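Local coordinates for inactive PncC family protein (PDB 5KOL), which is a CinA-family protein without nicotinamide-nucleotide (NMN) amidohydrolase activity, its own function still unknown, at residues Asn7-Leu12 with Val161-Ala166; Trp136-Gln141 with Ala166-Leu171. All coordinates share one frame; numbering follows the deposited sequence. Where two conformers were deposited one is given.

Both contacts use the C-terminal helix 153-171, and they share Ala-166, which packs only in contact 1 of the two. Starting from the N terminus, the chain first lays the extended segment 7-12 along this helix. It then runs through helix 18-31 and on to strand 131-138, whose end forms contact 2 with the last turns of the helix, a loop closed over 24 residues. Contact 1 closes over 148 residues, and because the segments alternate along the chain, the two closures cross rather than nest. Gln-167 joins them: its side chain hydrogen-bonds Lys-8 O and Val-10 N while its CG covers Trp-136. N-terminal segment, C-terminal helix and sheet are thus tied together.

Contact 1: residues Asn7-Leu12 with Val161-Ala166; sequences NKIVQL and VRFALA
Segment 7-12 runs as an extended, irregular strip beside helical residues 161-166, neither helix nor strand itself; its CA atoms come nearest at Leu-12 with Phe-163, 6.8 Å, and at Val-10 with Ala-166. The contact is apolar, and Val-10 and Leu-12 aim their CB atoms at the helix. Val-10 CG2 meets the Phe-163 ring obliquely, 3.6 Å from Phe-163 CE1, and the same methyl lies 4.0 Å from Ala-166 CB. At the ring edge, in its plane, sits the carbonyl O of Val-10, 3.7 Å from Phe-163 CE1. Ile-9 CG2 also comes to that edge, 4.0 Å from Phe-163 CE1. With CG anti to the backbone N (chi1 177°), Phe-163 swings its ring out to the N-terminal strip. Leu-12 spreads its two methyls over the helix: CD2 reaches Ala-166 CB at 3.9 Å and the Arg-162 backbone, CD1 lies by Phe-163 N, and CB covers one face of the Arg-162 guanidinium. Arg-162 NE donates to Asp-16 O. The N-terminal segment thus lies along the C-terminal helix and, through Ile-9 and Phe-163 on Met-147, reaches strand 141-148, while Phe-163 meets Phe-134 of strand 131-138 and Arg-162 touches Ile-18 of helix 18-31.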
ATOM      1  N   ASN A   7     -25.864   9.642   8.623  1.00 51.21           N
ATOM      2  CA  ASN A   7     -24.841  10.691   8.644  1.00 43.17           C
ATOM      3  C   ASN A   7     -24.480  11.031  10.094  1.00 42.08           C
ATOM      4  O   ASN A   7     -24.834  12.081  10.643  1.00 42.32           O
ATOM      5  CB  ASN A   7     -25.304  11.944   7.898  1.00 45.01           C
ATOM      6  CG  ASN A   7     -25.833  11.657   6.500  1.00 45.77           C
ATOM      7  OD1 ASN A   7     -25.698  10.553   5.983  1.00 49.36           O
ATOM      8  ND2 ASN A   7     -26.423  12.677   5.871  1.00 43.83           N
ATOM      9  N   LYS A   8     -23.755  10.112  10.726  1.00 41.13           N
ATOM     10  CA  LYS A   8     -23.125  10.368  12.015  1.00 48.63           C
ATOM     11  C   LYS A   8     -21.621  10.221  11.847  1.00 45.43           C
ATOM     12  O   LYS A   8     -21.157   9.255  11.234  1.00 38.23           O
ATOM     13  CB  LYS A   8     -23.633   9.416  13.125  1.00 42.62           C
ATOM     14  CG  LYS A   8     -25.130   9.482  13.392  1.00 44.82           C
ATOM     15  CD  LYS A   8     -25.626   8.437  14.422  1.00 37.05           C
ATOM     16  CE  LYS A   8     -26.706   9.036  15.319  1.00 47.87           C
ATOM     17  NZ  LYS A   8     -27.122   8.137  16.466  1.00 40.44           N
ATOM     18  N   ILE A   9     -20.870  11.188  12.365  1.00 38.97           N
ATOM     19  CA  ILE A   9     -19.422  11.058  12.482  1.00 42.97           C
ATOM     20  C   ILE A   9     -19.140  10.095  13.633  1.00 48.42           C
ATOM     21  O   ILE A   9     -19.411  10.412  14.794  1.00 46.18           O
ATOM     22  CB  ILE A   9     -18.757  12.417  12.717  1.00 42.23           C
ATOM     23  CG1 ILE A   9     -19.002  13.349  11.522  1.00 43.51           C
ATOM     24  CG2 ILE A   9     -17.261  12.248  12.958  1.00 39.22           C
ATOM     25  CD1 ILE A   9     -18.285  12.894  10.260  1.00 41.13           C
ATOM     26  N   VAL A  10     -18.608   8.911  13.320  1.00 42.69           N
ATOM     27  CA  VAL A  10     -18.395   7.924  14.369  1.00 41.70           C
ATOM     28  C   VAL A  10     -17.381   8.460  15.370  1.00 41.74           C
ATOM     29  O   VAL A  10     -16.413   9.143  15.007  1.00 42.32           O
ATOM     30  CB  VAL A  10     -17.945   6.580  13.773  1.00 43.75           C
ATOM     31  CG1 VAL A  10     -19.048   5.988  12.918  1.00 35.55           C
ATOM     32  CG2 VAL A  10     -16.683   6.742  12.955  1.00 42.67           C
ATOM     33  N   GLN A  11     -17.624   8.185  16.648  1.00 39.20           N
ATOM     34  CA  GLN A  11     -16.699   8.530  17.721  0.63 40.82           C
ATOM     35  C   GLN A  11     -15.973   7.253  18.126  1.00 42.42           C
ATOM     36  O   GLN A  11     -16.580   6.349  18.709  1.00 44.94           O
ATOM     37  CB  GLN A  11     -17.442   9.146  18.909  0.63 45.59           C
ATOM     38  CG  GLN A  11     -18.381  10.299  18.552  0.63 47.07           C
ATOM     39  CD  GLN A  11     -17.669  11.639  18.385  0.63 55.26           C
ATOM     40  OE1 GLN A  11     -17.122  11.944  17.319  0.63 55.08           O
ATOM     41  NE2 GLN A  11     -17.686  12.452  19.438  0.63 56.92           N
ATOM     42  N   LEU A  12     -14.685   7.164  17.804  1.00 35.43           N
ATOM     43  CA  LEU A  12     -13.946   5.928  18.030  0.66 35.85           C
ATOM     44  C   LEU A  12     -13.934   5.558  19.510  1.00 37.99           C
ATOM     45  O   LEU A  12     -13.653   6.395  20.375  1.00 37.53           O
ATOM     46  CB  LEU A  12     -12.520   6.066  17.517  0.66 33.51           C
ATOM     47  CG  LEU A  12     -12.325   6.132  15.998  0.66 32.11           C
ATOM     48  CD1 LEU A  12     -10.906   6.580  15.695  0.66 28.68           C
ATOM     49  CD2 LEU A  12     -12.614   4.772  15.349  0.66 27.95           C
ATOM     50  N   VAL A 161      -6.638   5.518  10.224  1.00 20.19           N
ATOM     51  CA  VAL A 161      -6.926   4.175   9.716  1.00 22.40           C
ATOM     52  C   VAL A 161      -8.163   3.606  10.414  1.00 24.47           C
ATOM     53  O   VAL A 161      -9.088   3.110   9.759  1.00 22.05           O
ATOM     54  CB  VAL A 161      -5.699   3.249   9.854  1.00 28.33           C
ATOM     55  CG1 VAL A 161      -6.066   1.813   9.428  1.00 25.06           C
ATOM     56  CG2 VAL A 161      -4.477   3.759   9.012  1.00 22.88           C
ATOM     57  N   ARG A 162      -8.214   3.686  11.753  1.00 25.54           N
ATOM     58  CA  ARG A 162      -9.388   3.175  12.472  1.00 24.78           C
ATOM     59  C   ARG A 162     -10.657   3.916  12.072  1.00 22.61           C
ATOM     60  O   ARG A 162     -11.720   3.305  11.909  1.00 23.83           O
ATOM     61  CB  ARG A 162      -9.192   3.284  13.992  1.00 23.91           C
ATOM     62  CG  ARG A 162      -8.235   2.244  14.566  1.00 24.91           C
ATOM     63  CD  ARG A 162      -7.858   2.561  16.032  1.00 29.20           C
ATOM     64  NE  ARG A 162      -8.977   2.483  16.961  1.00 31.65           N
ATOM     65  CZ  ARG A 162      -9.077   3.233  18.055  1.00 36.81           C
ATOM     66  NH1 ARG A 162      -8.138   4.144  18.329  1.00 34.70           N
ATOM     67  NH2 ARG A 162     -10.128   3.101  18.858  1.00 36.43           N
ATOM     68  N   PHE A 163     -10.576   5.239  11.931  1.00 21.73           N
ATOM     69  CA  PHE A 163     -11.757   6.019  11.565  1.00 24.47           C
ATOM     70  C   PHE A 163     -12.257   5.653  10.166  1.00 26.75           C
ATOM     71  O   PHE A 163     -13.463   5.523   9.938  1.00 24.93           O
ATOM     72  CB  PHE A 163     -11.438   7.514  11.632  1.00 24.96           C
ATOM     73  CG  PHE A 163     -12.578   8.379  11.207  1.00 26.93           C
ATOM     74  CD1 PHE A 163     -13.591   8.684  12.095  1.00 26.78           C
ATOM     75  CD2 PHE A 163     -12.647   8.884   9.908  1.00 24.45           C
ATOM     76  CE1 PHE A 163     -14.659   9.462  11.727  1.00 32.89           C
ATOM     77  CE2 PHE A 163     -13.719   9.673   9.526  1.00 27.49           C
ATOM     78  CZ  PHE A 163     -14.730   9.958  10.427  1.00 29.23           C
ATOM     79  N   ALA A 164     -11.335   5.524   9.207  1.00 25.61           N
ATOM     80  CA  ALA A 164     -11.710   5.169   7.836  1.00 27.81           C
ATOM     81  C   ALA A 164     -12.536   3.884   7.793  1.00 27.00           C
ATOM     82  O   ALA A 164     -13.532   3.786   7.058  1.00 25.16           O
ATOM     83  CB  ALA A 164     -10.442   5.016   6.984  1.00 22.08           C
ATOM     84  N   LEU A 165     -12.134   2.896   8.593  1.00 22.90           N
ATOM     85  CA  LEU A 165     -12.833   1.615   8.681  1.00 17.74           C
ATOM     86  C   LEU A 165     -14.163   1.756   9.414  1.00 23.83           C
ATOM     87  O   LEU A 165     -15.204   1.278   8.942  1.00 24.99           O
ATOM     88  CB  LEU A 165     -11.928   0.607   9.407  1.00 20.21           C
ATOM     89  CG  LEU A 165     -10.600   0.260   8.694  1.00 24.06           C
ATOM     90  CD1 LEU A 165      -9.757  -0.640   9.568  1.00 20.98           C
ATOM     91  CD2 LEU A 165     -10.856  -0.433   7.366  1.00 25.14           C
ATOM     92  N   ALA A 166     -14.143   2.381  10.597  1.00 23.18           N
ATOM     93  CA  ALA A 166     -15.354   2.494  11.406  1.00 24.59           C
ATOM     94  C   ALA A 166     -16.438   3.288  10.686  1.00 25.50           C
ATOM     95  O   ALA A 166     -17.634   2.973  10.798  1.00 27.23           O
ATOM     96  CB  ALA A 166     -15.019   3.134  12.757  1.00 22.48           C
TER

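Contact 2: residues Trp136-Gln141 with Ala166-Leu171; sequences WHIKGQ and AQLLQL
Strand 136-138 and helix 166-171 run nearly in the same direction, 31° apart and 10.1 Å between axes, and a type I' turn, Ile-138 to Gln-141, links the strand to strand 141-148 as a beta hairpin. Trp-136 points to the helix and crosses the Gln-167 and Leu-171 side chains at about a right angle. One indole face takes a CH-pi contact from Gln-167 CG, 3.9 Å from the centroid of the six-membered ring, and Leu-171 CD1 comes in obliquely on the same side of the indole plane, 3.8 Å from Trp-136 CE3. Leu-168 runs past in the opposite direction, its CB 3.9 Å from Trp-136 CD1. Two residues on, Ile-138 puts CD1 between Leu-168 and Leu-171, 3.7 Å from Leu-168 CD1 and tight, 3.5 Å, against Leu-171 CB. The Gln-167 chain leaves anti to the backbone N (chi1 -173°) and bends at chi2 (73°), so CB and CG lie on the indole while the amide leads off to Lys-8 O and Val-10 N. Trp-136 NE1 donates to Ala-164 O. The indole N-H, Gln-167 OE1 and Gln-167 NE2 thus each have a hydrogen-bond partner, which probably fixes how ring and amide are turned within an otherwise hydrophobic helix-sheet interface.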
ATOM      1  N   TRP A 136     -15.565   7.815   0.793  1.00 24.80           N
ATOM      2  CA  TRP A 136     -16.022   6.446   0.577  1.00 25.74           C
ATOM      3  C   TRP A 136     -16.963   6.392  -0.616  1.00 29.91           C
ATOM      4  O   TRP A 136     -17.855   7.232  -0.741  1.00 29.50           O
ATOM      5  CB  TRP A 136     -16.771   5.888   1.797  1.00 25.29           C
ATOM      6  CG  TRP A 136     -15.998   5.990   3.094  1.00 26.09           C
ATOM      7  CD1 TRP A 136     -15.266   5.013   3.689  1.00 24.15           C
ATOM      8  CD2 TRP A 136     -15.897   7.145   3.940  1.00 26.21           C
ATOM      9  NE1 TRP A 136     -14.702   5.483   4.863  1.00 23.38           N
ATOM     10  CE2 TRP A 136     -15.083   6.789   5.039  1.00 20.99           C
ATOM     11  CE3 TRP A 136     -16.443   8.437   3.890  1.00 27.55           C
ATOM     12  CZ2 TRP A 136     -14.780   7.683   6.059  1.00 21.32           C
ATOM     13  CZ3 TRP A 136     -16.139   9.326   4.904  1.00 23.36           C
ATOM     14  CH2 TRP A 136     -15.315   8.947   5.974  1.00 28.20           C
ATOM     15  N   HIS A 137     -16.789   5.377  -1.460  1.00 24.84           N
ATOM     16  CA  HIS A 137     -17.691   5.091  -2.567  1.00 29.02           C
ATOM     17  C   HIS A 137     -18.474   3.834  -2.215  1.00 35.70           C
ATOM     18  O   HIS A 137     -17.878   2.787  -1.944  1.00 32.12           O
ATOM     19  CB  HIS A 137     -16.927   4.887  -3.874  1.00 35.35           C
ATOM     20  CG  HIS A 137     -17.805   4.551  -5.044  1.00 41.73           C
ATOM     21  ND1 HIS A 137     -18.156   5.479  -6.003  1.00 45.29           N
ATOM     22  CD2 HIS A 137     -18.397   3.389  -5.414  1.00 43.99           C
ATOM     23  CE1 HIS A 137     -18.930   4.904  -6.908  1.00 43.46           C
ATOM     24  NE2 HIS A 137     -19.090   3.636  -6.576  1.00 42.87           N
ATOM     25  N   ILE A 138     -19.796   3.943  -2.196  1.00 38.29           N
ATOM     26  CA  ILE A 138     -20.671   2.809  -1.918  1.00 42.07           C
ATOM     27  C   ILE A 138     -21.863   2.882  -2.850  1.00 43.02           C
ATOM     28  O   ILE A 138     -22.512   3.930  -2.945  1.00 44.61           O
ATOM     29  CB  ILE A 138     -21.176   2.787  -0.467  1.00 38.54           C
ATOM     30  CG1 ILE A 138     -20.066   3.163   0.502  1.00 33.18           C
ATOM     31  CG2 ILE A 138     -21.784   1.425  -0.157  1.00 41.89           C
ATOM     32  CD1 ILE A 138     -20.552   3.516   1.864  1.00 42.76           C
ATOM     33  N   LYS A 139     -22.165   1.767  -3.513  1.00 44.18           N
ATOM     34  CA  LYS A 139     -23.349   1.633  -4.360  1.00 53.64           C
ATOM     35  C   LYS A 139     -23.499   2.824  -5.311  1.00 47.38           C
ATOM     36  O   LYS A 139     -24.534   3.489  -5.354  1.00 47.38           O
ATOM     37  CB  LYS A 139     -24.604   1.451  -3.502  1.00 49.84           C
ATOM     38  CG  LYS A 139     -24.624   0.143  -2.703  1.00 52.64           C
ATOM     39  CD  LYS A 139     -25.755   0.119  -1.672  1.00 58.49           C
ATOM     40  CE  LYS A 139     -25.771  -1.186  -0.871  1.00 52.48           C
ATOM     41  NZ  LYS A 139     -25.064  -1.067   0.445  1.00 61.10           N
ATOM     42  N   GLY A 140     -22.443   3.102  -6.075  1.00 53.59           N
ATOM     43  CA  GLY A 140     -22.482   4.189  -7.039  1.00 49.48           C
ATOM     44  C   GLY A 140     -22.527   5.585  -6.456  1.00 52.80           C
ATOM     45  O   GLY A 140     -22.690   6.549  -7.209  1.00 54.28           O
ATOM     46  N   GLN A 141     -22.376   5.726  -5.143  1.00 45.56           N
ATOM     47  CA  GLN A 141     -22.494   6.998  -4.448  1.00 47.62           C
ATOM     48  C   GLN A 141     -21.203   7.284  -3.691  1.00 50.54           C
ATOM     49  O   GLN A 141     -20.513   6.363  -3.239  1.00 43.29           O
ATOM     50  CB  GLN A 141     -23.697   6.979  -3.480  1.00 52.46           C
ATOM     51  CG  GLN A 141     -23.878   8.227  -2.624  1.00 56.14           C
ATOM     52  CD  GLN A 141     -23.961   9.512  -3.437  1.00 69.31           C
ATOM     53  OE1 GLN A 141     -24.453   9.519  -4.567  1.00 73.78           O
ATOM     54  NE2 GLN A 141     -23.484  10.609  -2.856  1.00 65.73           N
ATOM     55  N   ALA A 166     -14.143   2.381  10.597  1.00 23.18           N
ATOM     56  CA  ALA A 166     -15.354   2.494  11.406  1.00 24.59           C
ATOM     57  C   ALA A 166     -16.438   3.288  10.686  1.00 25.50           C
ATOM     58  O   ALA A 166     -17.634   2.973  10.798  1.00 27.23           O
ATOM     59  CB  ALA A 166     -15.019   3.134  12.757  1.00 22.48           C
ATOM     60  N   GLN A 167     -16.047   4.343   9.962  1.00 25.16           N
ATOM     61  CA  GLN A 167     -17.062   5.124   9.263  1.00 26.17           C
ATOM     62  C   GLN A 167     -17.631   4.364   8.070  1.00 31.24           C
ATOM     63  O   GLN A 167     -18.787   4.579   7.705  1.00 27.52           O
ATOM     64  CB  GLN A 167     -16.505   6.484   8.812  1.00 30.82           C
ATOM     65  CG  GLN A 167     -17.591   7.416   8.210  1.00 31.74           C
ATOM     66  CD  GLN A 167     -18.534   8.000   9.261  1.00 31.82           C
ATOM     67  OE1 GLN A 167     -18.108   8.396  10.362  1.00 36.87           O
ATOM     68  NE2 GLN A 167     -19.820   8.053   8.934  1.00 32.43           N
ATOM     69  N   LEU A 168     -16.851   3.489   7.430  1.00 23.31           N
ATOM     70  CA  LEU A 168     -17.457   2.662   6.395  1.00 24.20           C
ATOM     71  C   LEU A 168     -18.532   1.761   6.995  1.00 28.05           C
ATOM     72  O   LEU A 168     -19.599   1.571   6.405  1.00 31.43           O
ATOM     73  CB  LEU A 168     -16.389   1.859   5.654  1.00 23.23           C
ATOM     74  CG  LEU A 168     -16.989   0.928   4.593  1.00 27.46           C
ATOM     75  CD1 LEU A 168     -17.819   1.718   3.554  1.00 23.57           C
ATOM     76  CD2 LEU A 168     -15.877   0.185   3.890  1.00 24.92           C
ATOM     77  N   LEU A 169     -18.274   1.221   8.188  1.00 24.90           N
ATOM     78  CA  LEU A 169     -19.280   0.442   8.895  1.00 28.96           C
ATOM     79  C   LEU A 169     -20.554   1.257   9.101  1.00 26.52           C
ATOM     80  O   LEU A 169     -21.660   0.765   8.861  1.00 30.96           O
ATOM     81  CB  LEU A 169     -18.699  -0.025  10.232  1.00 23.67           C
ATOM     82  CG  LEU A 169     -17.722  -1.199  10.051  1.00 29.69           C
ATOM     83  CD1 LEU A 169     -17.052  -1.602  11.360  1.00 30.63           C
ATOM     84  CD2 LEU A 169     -18.504  -2.389   9.502  1.00 25.31           C
ATOM     85  N   GLN A 170     -20.410   2.511   9.549  1.00 28.08           N
ATOM     86  CA  GLN A 170     -21.574   3.372   9.745  1.00 32.04           C
ATOM     87  C   GLN A 170     -22.338   3.550   8.441  1.00 39.54           C
ATOM     88  O   GLN A 170     -23.565   3.443   8.405  1.00 34.96           O
ATOM     89  CB  GLN A 170     -21.141   4.737  10.289  1.00 32.78           C
ATOM     90  CG  GLN A 170     -22.263   5.791  10.317  1.00 37.97           C
ATOM     91  CD  GLN A 170     -23.393   5.429  11.274  1.00 44.93           C
ATOM     92  OE1 GLN A 170     -24.582   5.668  11.002  1.00 37.88           O
ATOM     93  NE2 GLN A 170     -23.026   4.847  12.397  1.00 26.75           N
ATOM     94  N   LEU A 171     -21.616   3.815   7.351  1.00 36.90           N
ATOM     95  CA  LEU A 171     -22.277   4.060   6.078  1.00 33.35           C
ATOM     96  C   LEU A 171     -22.908   2.794   5.503  1.00 40.91           C
ATOM     97  O   LEU A 171     -23.771   2.894   4.626  1.00 43.50           O
ATOM     98  CB  LEU A 171     -21.270   4.662   5.088  1.00 38.18           C
ATOM     99  CG  LEU A 171     -20.721   6.040   5.475  1.00 38.03           C
ATOM    100  CD1 LEU A 171     -19.655   6.532   4.488  1.00 32.45           C
ATOM    101  CD2 LEU A 171     -21.848   7.063   5.591  1.00 37.80           C
TER